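Caspase recruitment domain-containing protein 19 (Homo sapiens, PDB 4FH0) helps to inhibit BCL10-induced activation of NF-kappa-B, associating with BCL10 through its caspase recruitment domain. Local coordinates at residues Thr6-Val12 with Leu70-Glu75; Met17-His21 with Arg60-Cys64; Asp30-Leu34 with Ala49-Arg53. The protein carries 2 engineered substitutions. All blocks are in the same frame, centred on the assembly; numbering follows the deposited sequence.

Interaction 1 of 3, residues Thr6-Val12 with Leu70-Glu75. With SO4 (sulfate ion), chain C.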
loop_
_atom_site.group_PDB
_atom_site.type_symbol
_atom_site.label_atom_id
_atom_site.label_comp_id
_atom_site.label_asym_id
_atom_site.label_seq_id
_atom_site.Cartn_x
_atom_site.Cartn_y
_atom_site.Cartn_z
ATOM N N THR A 6 -11.146 -9.777 7.675
ATOM C CA THR A 6 -11.346 -8.349 7.426
ATOM C C THR A 6 -10.208 -7.880 6.523
ATOM O O THR A 6 -9.201 -8.561 6.405
ATOM C CB THR A 6 -11.323 -7.528 8.723
ATOM O OG1 THR A 6 -9.993 -7.493 9.253
ATOM C CG2 THR A 6 -12.289 -8.101 9.757
ATOM N N TYR A 7 -10.354 -6.737 5.863
ATOM C CA TYR A 7 -9.244 -6.236 5.069
ATOM C C TYR A 7 -8.010 -5.960 5.906
ATOM O O TYR A 7 -6.911 -6.098 5.398
ATOM C CB TYR A 7 -9.616 -4.977 4.303
ATOM C CG TYR A 7 -10.361 -5.266 3.038
ATOM C CD1 TYR A 7 -9.685 -5.700 1.915
ATOM C CD2 TYR A 7 -11.722 -5.086 2.956
ATOM C CE1 TYR A 7 -10.312 -5.960 0.762
ATOM C CE2 TYR A 7 -12.396 -5.347 1.767
ATOM C CZ TYR A 7 -11.666 -5.792 0.672
ATOM O OH TYR A 7 -12.272 -6.055 -0.528
ATOM N N CYS A 8 -8.163 -5.525 7.153
ATOM C CA CYS A 8 -7.042 -5.332 8.095
ATOM C C CYS A 8 -6.324 -6.642 8.332
ATOM O O CYS A 8 -5.108 -6.730 8.327
ATOM C CB CYS A 8 -7.520 -4.808 9.453
ATOM S SG CYS A 8 -8.126 -3.118 9.452
ATOM N N ASP A 9 -7.101 -7.692 8.584
ATOM C CA ASP A 9 -6.484 -9.015 8.771
ATOM C C ASP A 9 -5.750 -9.467 7.515
ATOM O O ASP A 9 -4.643 -10.005 7.591
ATOM C CB ASP A 9 -7.508 -10.110 9.123
ATOM C CG ASP A 9 -8.226 -9.872 10.402
ATOM O OD1 ASP A 9 -7.583 -9.482 11.398
ATOM O OD2 ASP A 9 -9.461 -10.102 10.390
ATOM N N ARG A 10 -6.342 -9.221 6.355
ATOM C CA ARG A 10 -5.691 -9.594 5.108
ATOM C C ARG A 10 -4.365 -8.861 4.971
ATOM O O ARG A 10 -3.341 -9.453 4.613
ATOM C CB ARG A 10 -6.597 -9.288 3.909
ATOM C CG ARG A 10 -7.797 -10.207 3.833
ATOM C CD ARG A 10 -8.620 -9.967 2.571
ATOM N NE ARG A 10 -7.829 -10.248 1.387
ATOM C CZ ARG A 10 -8.091 -9.803 0.165
ATOM N NH1 ARG A 10 -9.159 -9.058 -0.076
ATOM N NH2 ARG A 10 -7.265 -10.114 -0.811
ATOM N N LEU A 11 -4.366 -7.566 5.256
ATOM C CA LEU A 11 -3.152 -6.776 5.080
ATOM C C LEU A 11 -2.044 -7.250 6.014
ATOM O O LEU A 11 -0.876 -7.332 5.608
ATOM C CB LEU A 11 -3.415 -5.280 5.259
ATOM C CG LEU A 11 -2.285 -4.394 4.724
ATOM C CD1 LEU A 11 -2.031 -4.642 3.233
ATOM C CD2 LEU A 11 -2.575 -2.937 4.983
ATOM N N VAL A 12 -2.397 -7.553 7.258
ATOM C CA VAL A 12 -1.416 -8.103 8.184
ATOM C C VAL A 12 -0.846 -9.386 7.615
ATOM O O VAL A 12 0.369 -9.582 7.616
ATOM C CB VAL A 12 -2.046 -8.344 9.572
ATOM C CG1 VAL A 12 -1.167 -9.280 10.433
ATOM C CG2 VAL A 12 -2.289 -7.016 10.266
ATOM N N LEU A 70 -1.546 1.992 7.378
ATOM C CA LEU A 70 -2.857 1.503 6.972
ATOM C C LEU A 70 -3.449 0.589 8.028
ATOM O O LEU A 70 -4.643 0.668 8.315
ATOM C CB LEU A 70 -2.747 0.770 5.640
ATOM C CG LEU A 70 -2.314 1.607 4.439
ATOM C CD1 LEU A 70 -1.901 0.699 3.308
ATOM C CD2 LEU A 70 -3.424 2.548 3.993
ATOM N N GLN A 71 -2.631 -0.298 8.586
ATOM C CA GLN A 71 -3.126 -1.207 9.618
ATOM C C GLN A 71 -3.656 -0.453 10.827
ATOM O O GLN A 71 -4.664 -0.874 11.432
ATOM C CB GLN A 71 -2.038 -2.209 10.037
ATOM C CG GLN A 71 -1.665 -3.178 8.908
ATOM C CD GLN A 71 -0.370 -3.929 9.118
ATOM O OE1 GLN A 71 0.182 -3.944 10.198
ATOM N NE2 GLN A 71 0.103 -4.577 8.072
ATOM N N ARG A 72 -2.998 0.641 11.204
ATOM C CA ARG A 72 -3.462 1.400 12.377
ATOM C C ARG A 72 -4.701 2.249 12.073
ATOM O O ARG A 72 -5.504 2.543 12.970
ATOM C CB ARG A 72 -2.320 2.243 12.992
ATOM C CG ARG A 72 -1.931 3.535 12.288
ATOM C CD ARG A 72 -0.906 4.357 13.118
ATOM N NE ARG A 72 0.327 3.607 13.382
ATOM C CZ ARG A 72 1.451 3.678 12.663
ATOM N NH1 ARG A 72 1.542 4.478 11.612
ATOM N NH2 ARG A 72 2.493 2.928 12.994
ATOM N N SER A 73 -4.891 2.605 10.824
ATOM C CA SER A 73 -5.946 3.480 10.378
ATOM C C SER A 73 -7.218 2.784 10.084
ATOM O O SER A 73 -8.175 3.434 9.856
ATOM C CB SER A 73 -5.531 4.208 9.110
ATOM O OG SER A 73 -4.470 5.038 9.323
ATOM N N GLY A 74 -7.236 1.489 9.998
ATOM C CA GLY A 74 -8.476 0.745 9.969
ATOM C C GLY A 74 -8.947 0.147 8.648
ATOM O O GLY A 74 -8.284 0.221 7.615
ATOM N N GLU A 75 -10.135 -0.440 8.714
ATOM C CA GLU A 75 -10.694 -1.293 7.667
ATOM C C GLU A 75 -10.857 -0.581 6.329
ATOM O O GLU A 75 -10.477 -1.114 5.284
ATOM C CB GLU A 75 -12.044 -1.851 8.136
ATOM C CG GLU A 75 -12.675 -2.842 7.187
ATOM C CD GLU A 75 -11.953 -4.164 7.156
ATOM O OE1 GLU A 75 -10.905 -4.323 7.844
ATOM O OE2 GLU A 75 -12.442 -5.057 6.429
HETATM S S SO4 C . -9.479 -7.423 -3.380
HETATM O O1 SO4 C . -8.225 -7.995 -2.878
HETATM O O2 SO4 C . -10.492 -7.481 -2.331
HETATM O O3 SO4 C . -9.274 -6.059 -3.851
HETATM O O4 SO4 C . -9.943 -8.223 -4.530
#
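A single carboxylate holds two backbone amides at once: Glu75, the first residue of helix 75-88, turns its side chain onto the start of helix 7-18. OE2 of Glu75 accepts a hydrogen bond from the N of Tyr7 at 2.7 Å, and OE1 of Glu75 accepts one from the N of Cys8 at 3.1 Å. First-turn amides have no carbonyl four residues back within the helix to bind, so the acid supplies the acceptors and its charge suits the positive end of the helix dipole. The same turn carries a capping box: Asp9 N donates to Thr6 OG1 at 3.0 Å, while Thr6 N donates to Asp9 OD2 at 3.2 Å.

Across from it, helix 59-73 ends and helix 75-88 begins almost without a linker. Gly74 makes the corner at a positive phi of 105°, where a side chain would jam against the preceding carbonyl. In the CARD, a six-helix bundle, this joint ties helix 7-18 to helices 59-73 and 75-88. It also includes Cys8, partner of Cys78 in a redox-active disulfide; in the conformer given here its SG lies 3.5 Å from the C of Gly74.

Deeper in, Leu11 CD2 packs on Leu70 CB at 3.8 Å, and Phe81 of helix 75-88 touches both leucines. Val12 CG2 rests 3.8 Å from the CD of Gln71 nearer the surface. The ends of Tyr7 and Arg10 meet at a sulfate, probably from the crystallisation liquor: Tyr7 OH and Arg10 NH1 donate to its O2 at 2.9 and 3.1 Å, and His93 and Arg99 also bond to the ion.

Interaction 2 of 3, residues Met17-His21 with Arg60-Cys64. Engineered in segment 17-21: Met17 (natural residue Phe).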
loop_
_atom_site.group_PDB
_atom_site.type_symbol
_atom_site.label_atom_id
_atom_site.label_comp_id
_atom_site.label_asym_id
_atom_site.label_seq_id
_atom_site.Cartn_x
_atom_site.Cartn_y
_atom_site.Cartn_z
HETATM N N MSE A 17 4.905 -10.659 2.348
HETATM C CA MSE A 17 5.044 -10.850 0.909
HETATM C C MSE A 17 5.088 -9.514 0.160
HETATM O O MSE A 17 5.931 -9.318 -0.703
HETATM C CB MSE A 17 3.930 -11.743 0.375
HETATM C CG MSE A 17 4.211 -13.212 0.631
HETATM SE SE MSE A 17 3.034 -14.384 -0.373
HETATM C CE MSE A 17 3.617 -13.896 -2.165
ATOM N N LEU A 18 4.159 -8.618 0.468
ATOM C CA LEU A 18 4.075 -7.303 -0.190
ATOM C C LEU A 18 5.363 -6.514 -0.094
ATOM O O LEU A 18 5.717 -5.772 -1.013
ATOM C CB LEU A 18 2.936 -6.459 0.430
ATOM C CG LEU A 18 1.515 -6.781 -0.014
ATOM C CD1 LEU A 18 0.537 -6.158 0.962
ATOM C CD2 LEU A 18 1.288 -6.224 -1.398
ATOM N N THR A 19 6.050 -6.647 1.033
ATOM C CA THR A 19 7.248 -5.850 1.312
ATOM C C THR A 19 8.531 -6.577 0.908
ATOM O O THR A 19 9.617 -6.039 1.034
ATOM C CB THR A 19 7.329 -5.442 2.785
ATOM O OG1 THR A 19 7.368 -6.606 3.621
ATOM C CG2 THR A 19 6.127 -4.561 3.175
ATOM N N GLY A 20 8.420 -7.797 0.401
ATOM C CA GLY A 20 9.607 -8.499 -0.059
ATOM C C GLY A 20 10.252 -7.793 -1.228
ATOM O O GLY A 20 9.562 -7.286 -2.108
ATOM N N HIS A 21 11.579 -7.774 -1.268
ATOM C CA HIS A 21 12.259 -7.083 -2.349
ATOM C C HIS A 21 11.849 -7.641 -3.691
ATOM O O HIS A 21 11.782 -8.858 -3.859
ATOM C CB HIS A 21 13.767 -7.215 -2.212
ATOM C CG HIS A 21 14.318 -6.508 -1.028
ATOM N ND1 HIS A 21 14.710 -7.172 0.111
ATOM C CD2 HIS A 21 14.507 -5.190 -0.786
ATOM C CE1 HIS A 21 15.158 -6.294 0.990
ATOM N NE2 HIS A 21 15.049 -5.086 0.468
ATOM N N ARG A 60 11.641 -0.282 0.561
ATOM C CA ARG A 60 11.093 -1.269 1.488
ATOM C C ARG A 60 10.714 -0.615 2.831
ATOM O O ARG A 60 9.685 -0.958 3.429
ATOM C CB ARG A 60 12.050 -2.438 1.712
ATOM C CG ARG A 60 11.532 -3.499 2.687
ATOM C CD ARG A 60 12.205 -4.870 2.478
ATOM N NE ARG A 60 11.567 -5.940 3.257
ATOM C CZ ARG A 60 11.829 -6.191 4.536
ATOM N NH1 ARG A 60 12.717 -5.451 5.195
ATOM N NH2 ARG A 60 11.198 -7.174 5.169
ATOM N N VAL A 61 11.543 0.315 3.303
ATOM C CA VAL A 61 11.268 1.001 4.558
ATOM C C VAL A 61 9.978 1.811 4.419
ATOM O O VAL A 61 9.104 1.751 5.296
ATOM C CB VAL A 61 12.457 1.892 4.980
ATOM C CG1 VAL A 61 12.051 2.869 6.108
ATOM C CG2 VAL A 61 13.608 1.014 5.421
ATOM N N ARG A 62 9.847 2.559 3.322
ATOM C CA ARG A 62 8.634 3.324 3.072
ATOM C C ARG A 62 7.420 2.403 2.981
ATOM O O ARG A 62 6.369 2.724 3.526
ATOM C CB ARG A 62 8.797 4.171 1.818
ATOM C CG ARG A 62 9.698 5.359 2.039
ATOM C CD ARG A 62 9.846 6.177 0.788
ATOM N NE ARG A 62 10.803 5.631 -0.165
ATOM C CZ ARG A 62 10.583 5.417 -1.460
ATOM N NH1 ARG A 62 9.385 5.601 -1.988
ATOM N NH2 ARG A 62 11.586 4.984 -2.224
ATOM N N LEU A 63 7.560 1.255 2.331
ATOM C CA LEU A 63 6.418 0.337 2.212
ATOM C C LEU A 63 6.015 -0.226 3.557
ATOM O O LEU A 63 4.839 -0.329 3.856
ATOM C CB LEU A 63 6.716 -0.816 1.267
ATOM C CG LEU A 63 6.380 -0.600 -0.174
ATOM C CD1 LEU A 63 6.882 -1.820 -0.930
ATOM C CD2 LEU A 63 4.868 -0.415 -0.333
ATOM N N CYS A 64 6.992 -0.646 4.353
ATOM C CA CYS A 64 6.675 -1.170 5.666
ATOM C C CYS A 64 5.980 -0.098 6.498
ATOM O O CYS A 64 5.053 -0.396 7.250
ATOM C CB CYS A 64 7.938 -1.645 6.376
ATOM S SG CYS A 64 8.685 -3.156 5.693
HETATM O O HOH W 1 9.539 -8.986 3.506
#
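This is a mixed contact, apolar on its inner side and polar nearer the solvent, between the end of helix 7-18 with the turn that follows it and the early part of helix 59-73. The backbones come closest at Thr19 and Arg60, with 6.0 Å between their CA atoms. Thr19 is the wedge. Its CB points at the helix, and CG2 fits between neighbouring side chains, 4.2 Å from Leu63 CB and 3.9 Å from Cys64 SG. Leu63 CD1 also comes within 4.1 Å of the Leu18 O. The Leu18 side chain itself runs into the core beside Met67, Phe81 and Leu85.

On the outer side, Arg60 extends along the turn. Its NE makes a weak hydrogen bond to Thr19 O (3.0 Å, 129°), the narrow angle explaining the weakness. A water bridges the same two residues, donating to Thr19 OG1 at 3.2 Å and accepting from Arg60 NH2 at 3.0 Å; Thr19 OG1 is also hydrogen-bonded to Thr15 O, in the last turn of helix 7-18. Beyond the turn, His21 lays a ring face against the aliphatic part of the arginine, a CH-pi contact with Arg60 CD 3.8 Å from the ring centroid. Met17, an engineered selenomethionine in place of phenylalanine, takes no part in the contact; its side chain touches Pro97.

Helices 7-18 and 59-73 run antiparallel side by side, as in the six-helix bundle of the CARD and the wider death-fold superfamily.

Interaction 3 of 3, residues Asp30-Leu34 with Ala49-Arg53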
loop_
_atom_site.group_PDB
_atom_site.type_symbol
_atom_site.label_atom_id
_atom_site.label_comp_id
_atom_site.label_asym_id
_atom_site.label_seq_id
_atom_site.Cartn_x
_atom_site.Cartn_y
_atom_site.Cartn_z
ATOM N N ASP A 30 4.493 4.408 -6.261
ATOM C CA ASP A 30 4.163 5.808 -6.451
ATOM C C ASP A 30 2.729 5.967 -6.936
ATOM O O ASP A 30 2.018 6.874 -6.479
ATOM C CB ASP A 30 5.136 6.445 -7.438
ATOM C CG ASP A 30 6.551 6.470 -6.922
ATOM O OD1 ASP A 30 6.791 6.161 -5.713
ATOM O OD2 ASP A 30 7.425 6.779 -7.751
ATOM N N ARG A 31 2.298 5.105 -7.855
ATOM C CA ARG A 31 0.936 5.196 -8.364
ATOM C C ARG A 31 -0.095 4.794 -7.316
ATOM O O ARG A 31 -1.185 5.357 -7.282
ATOM C CB ARG A 31 0.774 4.341 -9.605
ATOM C CG ARG A 31 1.562 4.903 -10.760
ATOM C CD ARG A 31 1.540 3.985 -11.919
ATOM N NE ARG A 31 2.195 4.588 -13.064
ATOM C CZ ARG A 31 2.714 3.909 -14.081
ATOM N NH1 ARG A 31 2.700 2.579 -14.105
ATOM N NH2 ARG A 31 3.273 4.567 -15.074
ATOM N N ILE A 32 0.236 3.808 -6.478
ATOM C CA ILE A 32 -0.633 3.420 -5.391
ATOM C C ILE A 32 -0.814 4.591 -4.421
ATOM O O ILE A 32 -1.931 4.871 -3.975
ATOM C CB ILE A 32 -0.055 2.185 -4.680
ATOM C CG1 ILE A 32 -0.208 0.961 -5.602
ATOM C CG2 ILE A 32 -0.755 1.936 -3.365
ATOM C CD1 ILE A 32 0.590 -0.271 -5.175
ATOM N N ILE A 33 0.276 5.269 -4.093
ATOM C CA ILE A 33 0.209 6.407 -3.196
ATOM C C ILE A 33 -0.692 7.487 -3.787
ATOM O O ILE A 33 -1.530 8.076 -3.090
ATOM C CB ILE A 33 1.603 6.938 -2.905
ATOM C CG1 ILE A 33 2.292 5.990 -1.931
ATOM C CG2 ILE A 33 1.558 8.359 -2.322
ATOM C CD1 ILE A 33 3.772 6.159 -1.912
ATOM N N LEU A 34 -0.544 7.739 -5.082
ATOM C CA LEU A 34 -1.398 8.731 -5.731
ATOM C C LEU A 34 -2.868 8.336 -5.687
ATOM O O LEU A 34 -3.731 9.166 -5.422
ATOM C CB LEU A 34 -0.940 8.982 -7.144
ATOM C CG LEU A 34 0.354 9.792 -7.131
ATOM C CD1 LEU A 34 0.824 9.974 -8.542
ATOM C CD2 LEU A 34 0.152 11.136 -6.454
ATOM N N ALA A 49 1.656 11.515 1.511
ATOM C CA ALA A 49 2.037 11.021 0.200
ATOM C C ALA A 49 3.491 11.370 -0.129
ATOM O O ALA A 49 4.209 10.556 -0.696
ATOM C CB ALA A 49 1.110 11.576 -0.868
ATOM N N GLU A 50 3.918 12.584 0.191
ATOM C CA GLU A 50 5.278 12.982 -0.131
ATOM C C GLU A 50 6.275 12.173 0.686
ATOM O O GLU A 50 7.306 11.776 0.183
ATOM C CB GLU A 50 5.484 14.485 0.088
ATOM C CG GLU A 50 4.644 15.378 -0.819
ATOM C CD GLU A 50 4.845 15.137 -2.309
ATOM O OE1 GLU A 50 5.934 14.691 -2.752
ATOM O OE2 GLU A 50 3.882 15.420 -3.055
ATOM N N LYS A 51 5.954 11.923 1.949
ATOM C CA LYS A 51 6.790 11.089 2.799
ATOM C C LYS A 51 6.963 9.686 2.201
ATOM O O LYS A 51 8.085 9.158 2.128
ATOM C CB LYS A 51 6.159 10.993 4.195
ATOM C CG LYS A 51 6.849 10.024 5.142
ATOM C CD LYS A 51 6.231 10.087 6.524
ATOM N N PHE A 52 5.862 9.070 1.773
ATOM C CA PHE A 52 5.950 7.718 1.238
ATOM C C PHE A 52 6.550 7.625 -0.169
ATOM O O PHE A 52 6.912 6.538 -0.601
ATOM C CB PHE A 52 4.587 7.044 1.325
ATOM C CG PHE A 52 4.140 6.779 2.745
ATOM C CD1 PHE A 52 4.943 6.083 3.634
ATOM C CD2 PHE A 52 2.916 7.225 3.198
ATOM C CE1 PHE A 52 4.534 5.857 4.924
ATOM C CE2 PHE A 52 2.496 6.968 4.504
ATOM C CZ PHE A 52 3.318 6.297 5.354
ATOM N N ARG A 53 6.664 8.760 -0.858
ATOM C CA ARG A 53 7.272 8.850 -2.188
ATOM C C ARG A 53 8.714 9.373 -2.115
ATOM O O ARG A 53 9.367 9.546 -3.147
ATOM C CB ARG A 53 6.434 9.776 -3.106
ATOM C CG ARG A 53 5.053 9.252 -3.533
ATOM C CD ARG A 53 4.157 10.395 -4.069
ATOM N NE ARG A 53 4.601 10.879 -5.373
ATOM C CZ ARG A 53 4.290 10.301 -6.530
ATOM N NH1 ARG A 53 3.523 9.215 -6.551
ATOM N NH2 ARG A 53 4.749 10.803 -7.665
#
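Helices 26-37 and 46-52, consecutive in the six-helix CARD bundle, pack here through one isoleucine and one arginine. The apolar part centres on Ile33, whose CB points toward the other helix: its CG2 meets Ala49 CB at 3.6 Å and its CD1 meets Phe52 CB at 3.5 Å. Alanine allows a close approach, the CA atoms of Ile33 and Ala49 being 6.0 Å apart. Leu44 touches both Ile33 and Phe52, and the Phe52 side chain touches Asp65 and Leu66 of helix 59-73.

The electrostatic part lies at the end of helix 46-52. Arg53 lies along helix 26-37, its guanidinium between Leu34 CD2 over one face and Asp30 CG over the other. The opposite charges are too far apart for a salt bridge, with Asp30 OD1 4.6 Å from Arg53 NH1 and well out of the guanidinium plane. Arg53 NH1 does come within 2.8 Å of Asp30 O, at an angle too poor for a hydrogen bond.

Overall arrangement
The three contacts close like brackets along the chain: the pair 6-12/70-75 encloses 17-21/60-64, which in turn encloses 30-34/49-53. Interactions 1 and 2 clip the same two helices, 7-18 and 59-73, at points centred about 16 Å apart, and they touch where Leu11 CD1 meets Leu18 CD1 at 3.7 Å. Interaction 3 joins helices 26-37 and 46-52, on the opposite side of the chain's centre from interaction 1 and about 14 Å, centre to centre, from interaction 2. Arg62 bridges those last two, its NH1 3.0 Å from Phe52 O in a probable hydrogen bond. Together they link these four helices and the start of 75-88 in the CARD, through which the protein associates with BCL10.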